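Local coordinates for SA0254 protein (PDB 2OOI) that is of unknown function but carries a UTRA domain, the probable effector-sensing module of a GntR-type transcription regulator, at residues 27-32 against 48-53; 73-78 against 140-145. All blocks are in the same frame, centred on the assembly; numbering follows the deposited sequence.

Contact 1 (27-32 against 48-53); sequences FKEMAT and TVYYLE
F27 brings the far end of its ring obliquely to the CG-CD2 side of the Y50 ring, F27 CZ coming within 3.6 Å of Y50 CD2. The centroids lie 5.5 Å apart and the planes are inclined at 33°, a tilted aromatic pair. F27 CG is anti to the backbone N (chi1 -171°), and CD1 next to it lies 3.9 Å from L52 CB. The opposite sheet face carries a second apolar group: M30 CB packs on V49 CG2, and M30 SD rests 3.7 Å from Y51 CB. M30 and Y51 run side by side in the same direction, the sulfur lying obliquely to the ring in a Met-aromatic contact, while Y69 of strand 61-71 touches both. Between the two faces, strand 20-30, the outermost at this end of the chain's six-stranded antiparallel sheet, pairs with strand 49-58. K28 and Y51 form one hydrogen-bonded pair, Y51 N donating to K28 O at 2.8 Å; M30 and V49 form the next, with M30 N 2.8 Å from V49 O. Non-hydrogen-bonded pairs alternate with these and bring F27 opposite L52 and E29 opposite Y50. Farther out, E29 stretches alongside Y50, pointing the same way, its carboxylate turned 63° from the ring. One water ties the two ends together, 2.7 Å from E29 OE1, to which it donates, and 2.6 Å from Y50 OH, in the plane of the ring. The other carboxylate oxygen, E29 OE2, forms a salt bridge with K72 NZ.

Contact 2 (73-78 against 140-145); sequences EIVKYL and KPFDSS
I74 drives its branched side chain against the base of F142 from the helix side. Its CB already lies 4.0 Å from F142 CB. From there the CG2 branch makes the closest approach, 3.6 Å from the same F142 CB, and also borders the ring carbon CG. The other branch carries the chain on to the tip: CD1 settles 3.8 Å from K140 CB, with P141 O and F142 CB also beside it. The side chains of I74 and F142 cross at about a right angle, with I74 CG2 and CD1 both resting against F142 CB. The short helix 72-75 directly follows strand 61-71, which pairs with strand 141-150 in the antiparallel sheet of the UTRA domain, and its I74 and V75 pack against the first residues of strand 141-150. The helix ends at V75; K76 after it has positive phi (80°), and Y77 N is hydrogen-bonded to V75 O across it in a classic gamma turn. F142 CG sits between its backbone N and carbonyl carbon (chi1 67°), and the ring beyond it is met by V75, CG2 to F142 CD1 at 4.0 Å. L97 borders both I74 and F142, L91 of helix 87-94 touches V75 and F142, and F134 of strand 126-136 also touches F142. The backbone of F142 is hydrogen-bonded to H71 and to F134, one on each neighbouring strand.

Contact 1 and contact 2 follow one another along the chain, and their centres lie about 11 Å apart. Strand 61-71 separates the two sheet strands concerned, 49-58 and 141-150, and helix 72-75 at its end carries the chain into 73-78. The loop after that helix then reaches contact 1 directly: Y50 OH lies 3.2 Å from L78 N, probably a weak hydrogen bond, while F27 CZ packs 3.4 Å from L78 O. Y50 of contact 1 thus reaches the backbone of the 73-78 segment, beyond the residues that meet 140-145. A bound zinc ion lies about 8 Å from the L52 side chain and about 10 Å from that of F142.

Contact 1 (27-32 against 48-53)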
loop_
_atom_site.group_PDB
_atom_site.type_symbol
_atom_site.label_atom_id
_atom_site.label_comp_id
_atom_site.label_asym_id
_atom_site.label_seq_id
_atom_site.Cartn_x
_atom_site.Cartn_y
_atom_site.Cartn_z
ATOM N N PHE B 27 17.440 3.059 -21.509
ATOM C CA PHE B 27 16.541 2.300 -22.352
ATOM C C PHE B 27 17.373 1.369 -23.191
ATOM O O PHE B 27 18.174 1.813 -23.988
ATOM C CB PHE B 27 15.716 3.209 -23.246
ATOM C CG PHE B 27 14.615 2.492 -23.972
ATOM C CD1 PHE B 27 13.351 2.412 -23.434
ATOM C CD2 PHE B 27 14.849 1.875 -25.180
ATOM C CE1 PHE B 27 12.345 1.738 -24.097
ATOM C CE2 PHE B 27 13.854 1.215 -25.833
ATOM C CZ PHE B 27 12.604 1.138 -25.282
ATOM N N LYS B 28 17.197 0.078 -22.986
ATOM C CA LYS B 28 17.882 -0.963 -23.726
ATOM C C LYS B 28 16.845 -1.909 -24.327
ATOM O O LYS B 28 15.866 -2.272 -23.681
ATOM C CB LYS B 28 18.671 -1.869 -22.773
ATOM C CG LYS B 28 19.899 -1.331 -22.126
ATOM C CD LYS B 28 20.705 -2.522 -21.452
ATOM C CE LYS B 28 22.192 -2.121 -21.104
ATOM N NZ LYS B 28 22.333 -0.793 -20.281
ATOM N N GLU B 29 17.117 -2.411 -25.510
ATOM C CA GLU B 29 16.431 -3.590 -25.973
ATOM C C GLU B 29 17.340 -4.775 -25.624
ATOM O O GLU B 29 18.491 -4.752 -25.983
ATOM C CB GLU B 29 16.188 -3.428 -27.451
ATOM C CG GLU B 29 15.519 -4.589 -28.078
ATOM C CD GLU B 29 14.911 -4.256 -29.409
ATOM O OE1 GLU B 29 14.897 -3.078 -29.787
ATOM O OE2 GLU B 29 14.410 -5.184 -30.050
ATOM N N MET B 30 16.859 -5.767 -24.869
ATOM C CA MET B 30 17.706 -6.869 -24.362
ATOM C C MET B 30 17.273 -8.191 -25.023
ATOM O O MET B 30 16.164 -8.684 -24.767
ATOM C CB MET B 30 17.625 -7.021 -22.820
ATOM C CG MET B 30 18.076 -5.800 -21.959
ATOM S SD MET B 30 17.885 -6.009 -20.148
ATOM C CE MET B 30 19.091 -7.338 -19.924
ATOM N N ALA B 31 18.143 -8.790 -25.848
ATOM C CA ALA B 31 17.825 -10.119 -26.426
ATOM C C ALA B 31 17.791 -11.154 -25.316
ATOM O O ALA B 31 17.022 -12.107 -25.409
ATOM C CB ALA B 31 18.767 -10.520 -27.483
ATOM N N THR B 32 18.564 -10.959 -24.243
ATOM C CA THR B 32 18.495 -11.898 -23.120
ATOM C C THR B 32 18.072 -11.263 -21.795
ATOM O O THR B 32 18.871 -10.643 -21.095
ATOM C CB THR B 32 19.815 -12.668 -22.922
ATOM O OG1 THR B 32 20.132 -13.348 -24.131
ATOM C CG2 THR B 32 19.672 -13.684 -21.788
ATOM N N THR B 48 12.618 -11.233 -26.604
ATOM C CA THR B 48 13.329 -10.057 -26.163
ATOM C C THR B 48 12.434 -9.182 -25.259
ATOM O O THR B 48 11.191 -9.266 -25.284
ATOM C CB THR B 48 14.000 -9.256 -27.339
ATOM O OG1 THR B 48 13.182 -8.143 -27.722
ATOM C CG2 THR B 48 14.351 -10.142 -28.552
ATOM N N VAL B 49 13.094 -8.408 -24.404
ATOM C CA VAL B 49 12.426 -7.462 -23.509
ATOM C C VAL B 49 13.091 -6.111 -23.656
ATOM O O VAL B 49 14.275 -6.037 -23.914
ATOM C CB VAL B 49 12.519 -7.870 -22.008
ATOM C CG1 VAL B 49 11.794 -9.193 -21.721
ATOM C CG2 VAL B 49 13.987 -7.903 -21.535
ATOM N N TYR B 50 12.321 -5.042 -23.503
ATOM C CA TYR B 50 12.873 -3.688 -23.347
ATOM C C TYR B 50 13.079 -3.414 -21.867
ATOM O O TYR B 50 12.228 -3.777 -21.064
ATOM C CB TYR B 50 11.890 -2.657 -23.845
ATOM C CG TYR B 50 11.546 -2.704 -25.316
ATOM C CD1 TYR B 50 10.279 -3.086 -25.737
ATOM C CD2 TYR B 50 12.474 -2.297 -26.289
ATOM C CE1 TYR B 50 9.938 -3.065 -27.084
ATOM C CE2 TYR B 50 12.151 -2.303 -27.635
ATOM C CZ TYR B 50 10.878 -2.670 -28.030
ATOM O OH TYR B 50 10.526 -2.647 -29.357
ATOM N N TYR B 51 14.201 -2.786 -21.513
ATOM C CA TYR B 51 14.487 -2.381 -20.135
ATOM C C TYR B 51 14.532 -0.858 -20.096
ATOM O O TYR B 51 15.161 -0.254 -20.966
ATOM C CB TYR B 51 15.845 -2.925 -19.661
ATOM C CG TYR B 51 16.242 -2.400 -18.303
ATOM C CD1 TYR B 51 15.544 -2.799 -17.170
ATOM C CD2 TYR B 51 17.266 -1.468 -18.148
ATOM C CE1 TYR B 51 15.843 -2.295 -15.902
ATOM C CE2 TYR B 51 17.589 -0.947 -16.871
ATOM C CZ TYR B 51 16.864 -1.384 -15.748
ATOM O OH TYR B 51 17.116 -0.921 -14.475
ATOM N N LEU B 52 13.870 -0.242 -19.113
ATOM C CA LEU B 52 14.084 1.172 -18.863
ATOM C C LEU B 52 14.096 1.556 -17.399
ATOM O O LEU B 52 13.396 0.956 -16.596
ATOM C CB LEU B 52 13.051 2.054 -19.573
ATOM C CG LEU B 52 11.587 1.965 -19.165
ATOM C CD1 LEU B 52 10.865 3.299 -19.267
ATOM C CD2 LEU B 52 10.960 0.938 -20.070
ATOM N N GLU B 53 14.919 2.552 -17.092
ATOM C CA GLU B 53 14.869 3.259 -15.829
ATOM C C GLU B 53 14.422 4.661 -16.091
ATOM O O GLU B 53 14.913 5.328 -17.000
ATOM C CB GLU B 53 16.224 3.321 -15.148
ATOM C CG GLU B 53 16.690 1.975 -14.686
ATOM C CD GLU B 53 18.055 2.005 -14.055
ATOM O OE1 GLU B 53 18.643 3.110 -14.030
ATOM O OE2 GLU B 53 18.531 0.929 -13.603
HETATM O O HOH W 1 12.622 -2.022 -30.686
#

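Contact 2 (73-78 against 140-145)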
loop_
_atom_site.group_PDB
_atom_site.type_symbol
_atom_site.label_atom_id
_atom_site.label_comp_id
_atom_site.label_asym_id
_atom_site.label_seq_id
_atom_site.Cartn_x
_atom_site.Cartn_y
_atom_site.Cartn_z
ATOM N N GLU B 73 7.337 -8.882 -27.688
ATOM C CA GLU B 73 6.353 -9.556 -28.528
ATOM C C GLU B 73 4.919 -9.099 -28.246
ATOM O O GLU B 73 4.134 -8.955 -29.183
ATOM C CB GLU B 73 6.480 -11.074 -28.364
ATOM C CG GLU B 73 5.494 -11.911 -29.172
ATOM C CD GLU B 73 5.613 -11.697 -30.673
ATOM O OE1 GLU B 73 6.757 -11.509 -31.154
ATOM O OE2 GLU B 73 4.564 -11.729 -31.373
ATOM N N ILE B 74 4.579 -8.855 -26.989
ATOM C CA ILE B 74 3.237 -8.406 -26.646
ATOM C C ILE B 74 3.072 -6.902 -26.851
ATOM O O ILE B 74 2.107 -6.442 -27.431
ATOM C CB ILE B 74 2.906 -8.783 -25.191
ATOM C CG1 ILE B 74 2.789 -10.310 -25.093
ATOM C CG2 ILE B 74 1.626 -8.082 -24.715
ATOM C CD1 ILE B 74 2.717 -10.813 -23.690
ATOM N N VAL B 75 4.046 -6.149 -26.382
ATOM C CA VAL B 75 4.028 -4.687 -26.440
ATOM C C VAL B 75 4.295 -4.165 -27.869
ATOM O O VAL B 75 3.966 -3.019 -28.201
ATOM C CB VAL B 75 5.068 -4.149 -25.394
ATOM C CG1 VAL B 75 5.702 -2.875 -25.822
ATOM C CG2 VAL B 75 4.435 -4.032 -23.995
ATOM N N LYS B 76 4.923 -5.017 -28.696
ATOM C CA LYS B 76 5.122 -4.812 -30.143
ATOM C C LYS B 76 6.281 -3.884 -30.426
ATOM O O LYS B 76 7.146 -4.210 -31.254
ATOM C CB LYS B 76 3.882 -4.258 -30.845
ATOM C CG LYS B 76 2.690 -5.189 -30.905
ATOM C CD LYS B 76 1.530 -4.565 -31.623
ATOM C CE LYS B 76 0.346 -5.496 -31.663
ATOM N NZ LYS B 76 -0.808 -4.864 -32.367
ATOM N N TYR B 77 6.278 -2.717 -29.776
ATOM C CA TYR B 77 7.321 -1.709 -29.976
ATOM C C TYR B 77 7.340 -0.601 -28.905
ATOM O O TYR B 77 6.314 -0.105 -28.491
ATOM C CB TYR B 77 7.212 -1.068 -31.355
ATOM C CG TYR B 77 8.275 -0.018 -31.613
ATOM C CD1 TYR B 77 9.481 -0.345 -32.210
ATOM C CD2 TYR B 77 8.074 1.297 -31.244
ATOM C CE1 TYR B 77 10.444 0.622 -32.447
ATOM C CE2 TYR B 77 9.033 2.265 -31.465
ATOM C CZ TYR B 77 10.211 1.927 -32.063
ATOM O OH TYR B 77 11.138 2.908 -32.286
ATOM N N LEU B 78 8.549 -0.214 -28.516
ATOM C CA LEU B 78 8.798 0.777 -27.494
ATOM C C LEU B 78 10.160 1.403 -27.844
ATOM O O LEU B 78 11.059 0.698 -28.297
ATOM C CB LEU B 78 8.878 0.073 -26.144
ATOM C CG LEU B 78 8.022 0.447 -24.956
ATOM C CD1 LEU B 78 6.592 0.643 -25.377
ATOM C CD2 LEU B 78 8.132 -0.636 -23.902
ATOM N N LYS B 140 -1.686 -12.933 -20.255
ATOM C CA LYS B 140 -0.282 -12.918 -20.672
ATOM C C LYS B 140 0.422 -11.814 -19.886
ATOM O O LYS B 140 0.012 -10.663 -19.925
ATOM C CB LYS B 140 -0.149 -12.732 -22.200
ATOM C CG LYS B 140 -0.785 -13.895 -23.019
ATOM C CD LYS B 140 -0.843 -13.646 -24.572
ATOM C CE LYS B 140 -1.758 -14.678 -25.317
ATOM N NZ LYS B 140 -2.271 -14.250 -26.694
ATOM N N PRO B 141 1.460 -12.164 -19.132
ATOM C CA PRO B 141 2.159 -11.142 -18.358
ATOM C C PRO B 141 3.088 -10.382 -19.262
ATOM O O PRO B 141 3.849 -11.013 -19.946
ATOM C CB PRO B 141 2.969 -11.957 -17.352
ATOM C CG PRO B 141 3.208 -13.280 -18.013
ATOM C CD PRO B 141 2.049 -13.502 -18.965
ATOM N N PHE B 142 3.042 -9.053 -19.299
ATOM C CA PHE B 142 3.870 -8.341 -20.274
ATOM C C PHE B 142 4.815 -7.277 -19.709
ATOM O O PHE B 142 5.700 -6.811 -20.430
ATOM C CB PHE B 142 2.981 -7.726 -21.348
ATOM C CG PHE B 142 2.106 -6.636 -20.847
ATOM C CD1 PHE B 142 2.575 -5.352 -20.754
ATOM C CD2 PHE B 142 0.815 -6.901 -20.439
ATOM C CE1 PHE B 142 1.776 -4.339 -20.271
ATOM C CE2 PHE B 142 -0.005 -5.877 -19.936
ATOM C CZ PHE B 142 0.485 -4.601 -19.856
ATOM N N ASP B 143 4.649 -6.904 -18.438
ATOM C CA ASP B 143 5.405 -5.801 -17.841
ATOM C C ASP B 143 5.723 -6.145 -16.408
ATOM O O ASP B 143 4.811 -6.365 -15.611
ATOM C CB ASP B 143 4.551 -4.536 -17.893
ATOM C CG ASP B 143 5.097 -3.374 -17.049
ATOM O OD1 ASP B 143 6.153 -3.488 -16.399
ATOM O OD2 ASP B 143 4.447 -2.304 -17.064
ATOM N N SER B 144 7.013 -6.173 -16.079
ATOM C CA SER B 144 7.502 -6.352 -14.709
ATOM C C SER B 144 8.112 -5.051 -14.218
ATOM O O SER B 144 9.155 -4.650 -14.702
ATOM C CB SER B 144 8.589 -7.435 -14.690
ATOM O OG SER B 144 9.099 -7.680 -13.383
ATOM N N SER B 145 7.494 -4.413 -13.237
ATOM C CA SER B 145 7.956 -3.094 -12.768
ATOM C C SER B 145 8.284 -3.015 -11.271
ATOM O O SER B 145 7.501 -3.443 -10.402
ATOM C CB SER B 145 6.920 -2.015 -13.112
ATOM O OG SER B 145 7.010 -1.666 -14.496
#